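Local coordinates for petrobactin biosynthesis protein AsbB (Bacillus anthracis, PDB 3TO3) that catalyses the ATP-dependent condensation of spermidine with citryl-spermidine intermediates on the way to petrobactin, a catecholate siderophore used in iron acquisition and virulence, at residues 190-195 against 268-274; 214-218 against 294-298; 241-245 against 352-356. One frame throughout, in Å; residues are numbered along the deposited sequence.

Contacts 1 and 3 are buried and share a small antiparallel sheet in which strand 192-197 lies between 241-246 and 268-273. Contact 1 is backbone pairing inside that sheet, rich in N-H to C=O bonds, and one of its faces also meets the second subunit. Contact 3 is sheet-on-sheet packing by apolar side chains, without hydrogen bonds between its segments, where strand 241-246 rests on strand 345-355 of the larger mixed sheet. Contact 2 is only partly buried: a salt bridge and a bridging water tie helix 208-219 to the loop entering strand 297-306, another strand of the mixed sheet. Packing joins all three, with L191 on V298, W193 and F243 on L215, and L271 on F243.

Contact 1 of 3, residues 190-195 against 268-274; sequences KLIWIA and IIYLGES
I192 and A195 pair with E273 and I269 as the antiparallel strands 192-195 and 268-273 run 158° to each other, their axes 4.6 Å apart at closest. Two bonds link A195 and I269, N to O each way, while W193 N donates a hydrogen bond to G272 O. The register slips by one residue between W193 and I194. Here L271 and G272 both face W193, a classic beta bulge: W193 O accepts hydrogen bonds from L271 N at 3.0 Å and, more weakly, from G272 N at 3.3 Å. Glycine suits the second bulge place, because at its backbone angles a CB would collide with the carbonyl O of L271. L271 turns toward the partner strand, and its CD1 lies 3.4 Å from A195 N, beside the A195 methyl, whose small size lets the leucine branch lie close to the chain. W193, A195 and I269 share one face of the three-stranded sheet, where helix 221-232 packs on A195 and I269. On the other face, with CG1 beside the backbone N (chi1 -59°), I192 CG2 reaches the edge of the Y270 ring, 3.8 Å from CE1. H8 of the second subunit meets this tyrosine edge-to-face, and I192 and I194 lie against W251 of helix 248-258. Past the bulge S274 meets L191 twice: its N bonds L191 O at 2.8 Å and its OG accepts a hydrogen bond from L191 N at 2.9 Å. Serine's short hydroxyl (chi1 50°) stays close enough to its own chain to do this while also bonding D276 O. S274 CB lies obliquely to the W193 indole, 3.8 Å from NE1. K190 crosses E273 at about a right angle, CB to CB, and sends NZ to A275 O and D277.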
# COMPACT_ATOMS: atom_id res chain seq x y z
N LYS B 190 -0.01 24.35 -0.87
CA LYS B 190 0.74 25.01 0.19
C LYS B 190 1.65 23.98 0.78
O LYS B 190 1.24 22.85 0.97
CB LYS B 190 -0.18 25.43 1.33
CG LYS B 190 -1.28 26.33 0.94
CD LYS B 190 -0.73 27.64 0.53
CE LYS B 190 -1.71 28.73 0.88
NZ LYS B 190 -1.20 30.00 0.32
N LEU B 191 2.87 24.38 1.11
CA LEU B 191 3.73 23.51 1.87
C LEU B 191 3.27 23.56 3.30
O LEU B 191 2.73 24.58 3.74
CB LEU B 191 5.18 23.95 1.75
CG LEU B 191 5.67 23.93 0.30
CD1 LEU B 191 7.10 24.38 0.25
CD2 LEU B 191 5.56 22.55 -0.17
N ILE B 192 3.42 22.44 4.00
CA ILE B 192 3.24 22.40 5.44
C ILE B 192 4.59 22.67 6.10
O ILE B 192 5.58 22.04 5.75
CB ILE B 192 2.73 21.00 5.88
CG1 ILE B 192 1.38 20.67 5.20
CG2 ILE B 192 2.71 20.90 7.41
CD1 ILE B 192 0.29 21.75 5.30
N TRP B 193 4.65 23.62 7.03
CA TRP B 193 5.86 23.86 7.81
C TRP B 193 5.82 23.11 9.12
O TRP B 193 4.83 23.22 9.85
CB TRP B 193 6.03 25.35 8.12
CG TRP B 193 6.60 26.12 6.99
CD1 TRP B 193 5.93 26.92 6.14
CD2 TRP B 193 7.96 26.09 6.53
NE1 TRP B 193 6.78 27.42 5.19
CE2 TRP B 193 8.04 26.92 5.41
CE3 TRP B 193 9.13 25.46 6.99
CZ2 TRP B 193 9.24 27.15 4.72
CZ3 TRP B 193 10.30 25.68 6.32
CH2 TRP B 193 10.35 26.52 5.18
N ILE B 194 6.88 22.36 9.42
CA ILE B 194 6.99 21.73 10.73
C ILE B 194 8.29 22.16 11.41
O ILE B 194 9.27 22.50 10.76
CB ILE B 194 6.97 20.15 10.68
CG1 ILE B 194 8.27 19.61 10.06
CG2 ILE B 194 5.74 19.61 9.96
CD1 ILE B 194 8.43 18.14 10.11
N ALA B 195 8.29 22.14 12.74
CA ALA B 195 9.52 22.21 13.49
C ALA B 195 9.99 20.80 13.77
O ALA B 195 9.20 19.93 14.14
CB ALA B 195 9.31 22.97 14.79
N ILE B 268 8.56 16.47 16.65
CA ILE B 268 8.01 17.11 15.47
C ILE B 268 6.81 17.97 15.89
O ILE B 268 5.95 17.55 16.67
CB ILE B 268 7.51 16.08 14.47
CG1 ILE B 268 8.64 15.55 13.63
CG2 ILE B 268 6.56 16.69 13.51
CD1 ILE B 268 8.14 14.41 12.77
N ILE B 269 6.76 19.20 15.40
CA ILE B 269 5.66 20.07 15.80
C ILE B 269 5.11 20.74 14.55
O ILE B 269 5.87 21.32 13.76
CB ILE B 269 6.10 21.17 16.78
CG1 ILE B 269 6.75 20.57 18.02
CG2 ILE B 269 4.92 22.05 17.15
CD1 ILE B 269 7.42 21.61 18.95
N TYR B 270 3.80 20.66 14.38
CA TYR B 270 3.14 21.26 13.25
C TYR B 270 3.04 22.77 13.46
O TYR B 270 2.57 23.23 14.48
CB TYR B 270 1.74 20.64 13.08
CG TYR B 270 0.85 21.42 12.15
CD1 TYR B 270 0.94 21.28 10.78
CD2 TYR B 270 -0.07 22.33 12.64
CE1 TYR B 270 0.13 22.05 9.91
CE2 TYR B 270 -0.88 23.09 11.80
CZ TYR B 270 -0.78 22.94 10.43
OH TYR B 270 -1.59 23.71 9.61
N LEU B 271 3.48 23.54 12.47
CA LEU B 271 3.40 24.99 12.53
C LEU B 271 2.24 25.54 11.67
O LEU B 271 1.35 26.22 12.18
CB LEU B 271 4.74 25.64 12.18
CG LEU B 271 5.82 25.07 13.09
CD1 LEU B 271 7.26 25.41 12.58
CD2 LEU B 271 5.58 25.56 14.50
N GLY B 272 2.26 25.28 10.37
CA GLY B 272 1.19 25.74 9.49
C GLY B 272 1.54 25.68 8.01
O GLY B 272 2.42 24.92 7.61
N GLU B 273 0.89 26.51 7.21
CA GLU B 273 1.02 26.44 5.76
C GLU B 273 1.89 27.55 5.23
O GLU B 273 1.97 28.61 5.84
CB GLU B 273 -0.37 26.48 5.11
CG GLU B 273 -1.32 25.50 5.78
CD GLU B 273 -2.67 25.40 5.11
OE1 GLU B 273 -3.60 26.13 5.52
OE2 GLU B 273 -2.80 24.57 4.19
N SER B 274 2.59 27.31 4.12
CA SER B 274 3.39 28.39 3.54
C SER B 274 2.50 29.54 3.09
O SER B 274 1.32 29.34 2.80
CB SER B 274 4.24 27.88 2.38
OG SER B 274 3.47 27.15 1.47

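Contact 2 of 3, residues 214-218 against 294-298; sequences ILKSE and KRPYV
R295 and E218 form a side-on, two-nitrogen salt bridge that ties helix 208-219 to the loop leading into strand 297-306, joining a helix to the mixed sheet. From CB the arginine sets out toward the helix, and bends at chi2 (-91°) and chi3 (-61°) fold its chain so that the guanidinium edge is offered to the carboxylate. CD passes 3.6 Å from E218 OE2. NE then bonds OE2 at 2.7 Å, on the syn side of the carboxylate though tilted out of its plane. CZ, the planar centre of the group, lies 3.5 Å from E218 OE2. NH2 bonds E218 OE1 at 3.0 Å, meeting that oxygen from above the carboxylate plane, since the two flat groups stand 59° apart. NH1 forms a salt bridge with D276, which helps to hold the guanidinium's rotation. Over one face, S217 O lies 3.8 Å from NH2. Arginine suits the place because NE and NH2 can take both oxygens of one glutamate while NH1 reaches a second acid. P296 adds an apolar side to the same carboxylate, CD standing 3.4 Å from E218 OE2, and its CG brushes I214 CD1; W370 lies against both E218 and P296. One water donates hydrogen bonds to E218 OE1 at 2.8 Å and to P296 O at 2.7 Å.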
# COMPACT_ATOMS: atom_id res chain seq x y z
N ILE B 214 18.38 31.36 4.38
CA ILE B 214 17.29 30.88 3.53
C ILE B 214 15.94 30.76 4.24
O ILE B 214 14.91 31.01 3.64
CB ILE B 214 17.67 29.55 2.87
CG1 ILE B 214 17.53 29.67 1.36
CG2 ILE B 214 16.78 28.41 3.36
CD1 ILE B 214 16.15 29.30 0.87
N LEU B 215 15.93 30.38 5.51
CA LEU B 215 14.72 30.47 6.33
C LEU B 215 14.19 31.90 6.49
O LEU B 215 12.98 32.10 6.60
CB LEU B 215 14.99 29.97 7.74
CG LEU B 215 14.93 28.50 8.06
CD1 LEU B 215 14.75 28.40 9.55
CD2 LEU B 215 13.78 27.85 7.33
N LYS B 216 15.07 32.88 6.55
CA LYS B 216 14.61 34.25 6.64
C LYS B 216 13.62 34.46 5.51
O LYS B 216 12.45 34.75 5.76
CB LYS B 216 15.77 35.23 6.50
CG LYS B 216 16.61 35.42 7.75
CD LYS B 216 15.93 36.30 8.79
CE LYS B 216 16.93 36.93 9.77
NZ LYS B 216 16.29 37.83 10.79
N SER B 217 14.07 34.22 4.28
CA SER B 217 13.30 34.51 3.08
C SER B 217 12.11 33.59 2.90
O SER B 217 11.04 34.01 2.50
CB SER B 217 14.20 34.34 1.86
OG SER B 217 15.55 34.64 2.17
N GLU B 218 12.30 32.31 3.17
CA GLU B 218 11.27 31.35 2.83
C GLU B 218 10.07 31.38 3.78
O GLU B 218 8.93 31.19 3.35
CB GLU B 218 11.87 29.93 2.71
CG GLU B 218 12.84 29.81 1.56
CD GLU B 218 12.19 30.23 0.24
OE1 GLU B 218 11.15 29.63 -0.14
OE2 GLU B 218 12.70 31.19 -0.40
N LYS B 294 10.91 33.82 -8.90
CA LYS B 294 12.37 33.88 -8.70
C LYS B 294 12.81 33.09 -7.46
O LYS B 294 13.97 32.73 -7.32
CB LYS B 294 12.87 35.32 -8.60
CG LYS B 294 12.45 36.22 -9.76
CD LYS B 294 13.18 35.87 -11.05
CE LYS B 294 13.27 37.09 -11.99
NZ LYS B 294 14.31 38.09 -11.58
N ARG B 295 11.88 32.84 -6.56
CA ARG B 295 12.19 32.07 -5.38
C ARG B 295 12.57 30.64 -5.76
O ARG B 295 12.21 30.14 -6.82
CB ARG B 295 10.99 32.11 -4.45
CG ARG B 295 10.75 33.54 -3.94
CD ARG B 295 11.50 33.76 -2.63
NE ARG B 295 10.99 32.82 -1.65
CZ ARG B 295 9.78 32.91 -1.11
NH1 ARG B 295 9.01 33.93 -1.46
NH2 ARG B 295 9.35 32.00 -0.23
N PRO B 296 13.36 29.99 -4.91
CA PRO B 296 13.86 28.64 -5.18
C PRO B 296 12.75 27.58 -5.19
O PRO B 296 11.71 27.74 -4.57
CB PRO B 296 14.81 28.38 -3.99
CG PRO B 296 14.25 29.25 -2.86
CD PRO B 296 13.78 30.50 -3.59
N TYR B 297 13.01 26.50 -5.92
CA TYR B 297 12.20 25.30 -5.88
C TYR B 297 12.46 24.55 -4.58
O TYR B 297 13.51 24.73 -3.94
CB TYR B 297 12.56 24.34 -7.03
CG TYR B 297 12.64 24.94 -8.42
CD1 TYR B 297 11.49 25.21 -9.16
CD2 TYR B 297 13.89 25.19 -9.00
CE1 TYR B 297 11.58 25.76 -10.46
CE2 TYR B 297 14.00 25.73 -10.27
CZ TYR B 297 12.85 26.02 -11.00
OH TYR B 297 13.00 26.55 -12.27
N VAL B 298 11.51 23.70 -4.23
CA VAL B 298 11.58 22.84 -3.08
C VAL B 298 11.47 21.41 -3.58
O VAL B 298 10.52 21.06 -4.32
CB VAL B 298 10.44 23.19 -2.12
CG1 VAL B 298 10.70 22.65 -0.81
CG2 VAL B 298 10.39 24.67 -1.97
O HOH W 1 10.25 29.04 -2.75
O HOH W 2 7.15 33.37 1.88

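Contact 3 of 3, residues 241-245 against 352-356; sequences YLFIP and SVMYD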
# COMPACT_ATOMS: atom_id res chain seq x y z
N TYR B 241 15.14 23.42 17.69
CA TYR B 241 14.44 22.97 16.47
C TYR B 241 14.94 23.57 15.17
O TYR B 241 15.33 24.74 15.12
CB TYR B 241 12.95 23.27 16.57
CG TYR B 241 12.26 22.48 17.65
CD1 TYR B 241 11.49 21.38 17.33
CD2 TYR B 241 12.40 22.82 18.99
CE1 TYR B 241 10.86 20.65 18.31
CE2 TYR B 241 11.79 22.09 19.98
CZ TYR B 241 11.01 21.00 19.63
OH TYR B 241 10.38 20.26 20.59
N LEU B 242 14.92 22.76 14.12
CA LEU B 242 15.03 23.28 12.76
C LEU B 242 13.63 23.31 12.13
O LEU B 242 12.66 22.87 12.75
CB LEU B 242 15.99 22.41 11.95
CG LEU B 242 17.44 22.38 12.48
CD1 LEU B 242 18.29 21.29 11.80
CD2 LEU B 242 18.13 23.76 12.28
N PHE B 243 13.51 23.80 10.92
CA PHE B 243 12.22 24.00 10.27
C PHE B 243 12.28 23.37 8.92
O PHE B 243 13.23 23.62 8.18
CB PHE B 243 11.91 25.49 10.14
CG PHE B 243 11.76 26.16 11.47
CD1 PHE B 243 12.87 26.63 12.16
CD2 PHE B 243 10.51 26.27 12.07
CE1 PHE B 243 12.74 27.24 13.42
CE2 PHE B 243 10.37 26.88 13.33
CZ PHE B 243 11.47 27.36 14.00
N ILE B 244 11.30 22.51 8.61
CA ILE B 244 11.29 21.80 7.33
C ILE B 244 9.93 21.92 6.67
O ILE B 244 8.89 21.68 7.30
CB ILE B 244 11.53 20.31 7.61
CG1 ILE B 244 12.64 20.12 8.66
CG2 ILE B 244 11.78 19.54 6.33
CD1 ILE B 244 13.10 18.69 8.79
N PRO B 245 9.92 22.24 5.38
CA PRO B 245 8.68 22.24 4.60
C PRO B 245 8.31 20.79 4.18
O PRO B 245 9.21 20.02 3.84
CB PRO B 245 9.01 23.15 3.43
CG PRO B 245 10.48 23.03 3.25
CD PRO B 245 11.09 22.63 4.58
N SER B 352 19.76 22.44 2.37
CA SER B 352 19.02 21.21 2.58
C SER B 352 18.83 20.99 4.06
O SER B 352 19.58 21.53 4.83
CB SER B 352 19.75 20.01 1.99
OG SER B 352 20.88 19.73 2.77
N VAL B 353 17.82 20.24 4.44
CA VAL B 353 17.55 19.98 5.84
C VAL B 353 16.76 18.70 5.92
O VAL B 353 16.04 18.37 4.98
CB VAL B 353 16.74 21.12 6.46
CG1 VAL B 353 15.34 21.14 5.86
CG2 VAL B 353 16.69 20.98 7.98
N MSE B 354 16.86 17.99 7.03
CA MSE B 354 16.12 16.74 7.19
C MSE B 354 15.93 16.31 8.65
O MSE B 354 16.64 16.73 9.57
CB MSE B 354 16.87 15.64 6.49
CG MSE B 354 18.03 15.24 7.35
SE MSE B 354 19.21 14.07 6.43
CE MSE B 354 20.73 15.30 6.21
N TYR B 355 14.97 15.42 8.85
CA TYR B 355 14.71 14.83 10.14
C TYR B 355 14.81 13.33 9.91
O TYR B 355 14.04 12.77 9.15
CB TYR B 355 13.31 15.20 10.60
CG TYR B 355 12.91 14.64 11.94
CD1 TYR B 355 13.16 15.35 13.11
CD2 TYR B 355 12.26 13.42 12.05
CE1 TYR B 355 12.77 14.86 14.36
CE2 TYR B 355 11.84 12.93 13.28
CZ TYR B 355 12.11 13.65 14.43
OH TYR B 355 11.70 13.17 15.65
N ASP B 356 15.80 12.70 10.52
CA ASP B 356 16.18 11.33 10.19
C ASP B 356 16.42 10.57 11.47
O ASP B 356 17.26 10.94 12.25
CB ASP B 356 17.47 11.30 9.35
CG ASP B 356 18.00 9.87 9.12
OD1 ASP B 356 19.25 9.69 9.03
OD2 ASP B 356 17.17 8.94 9.02
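V353 presses its two methyls against L242 and I244 where strand 241-245 crosses strand 352-355 at nearly a right angle (103° between their directions), with axes 7.2 Å apart. Two sheets of the protein are stacked here, the small antiparallel one on the larger mixed one, so the strands meet through side chains. The strand 241-245 turns L242 and I244 toward its partner and F243 away, which makes two bumps with a shallow hollow between them. V353 is the bump that enters it. Its CG1, in the crowded position between backbone N and carbonyl carbon (chi1 67°), rests 3.9 Å from I244 CG2 and 4.0 Å from F243 O, at the floor of the hollow. Its CG2 lies between L242 CD1 and I244 CG1, 4.2 Å from each, the leucine and valine branches lying alongside and pointing opposite ways. A beta-branched valine suits such a site: it is short, and its two methyls spread to touch both neighbours. I244 supplies the answering bump. With its chain extended at chi2 (-169°), CD1 passes beyond V353 and settles on the backbone, 3.7 Å from M354 C, where it also meets Y355 CB at 3.9 Å. The Y355 ring leads off from there, and its hydroxyl bonds D262. Selenomethionine M354 starts away from strand 241-245, and its side chain touches V318 and A319 of helix 315-333. The backbones have partners of their own: I244 pairs with I194 and L242 with A196, V353 with C368 and M354 with T202, while F243 O also takes a bond from Y211 OH. With apolar side chains supplying the contact, some resting on backbone atoms, cohesion here comes from burial and close fit, which prescribe shape rather than any polar geometry.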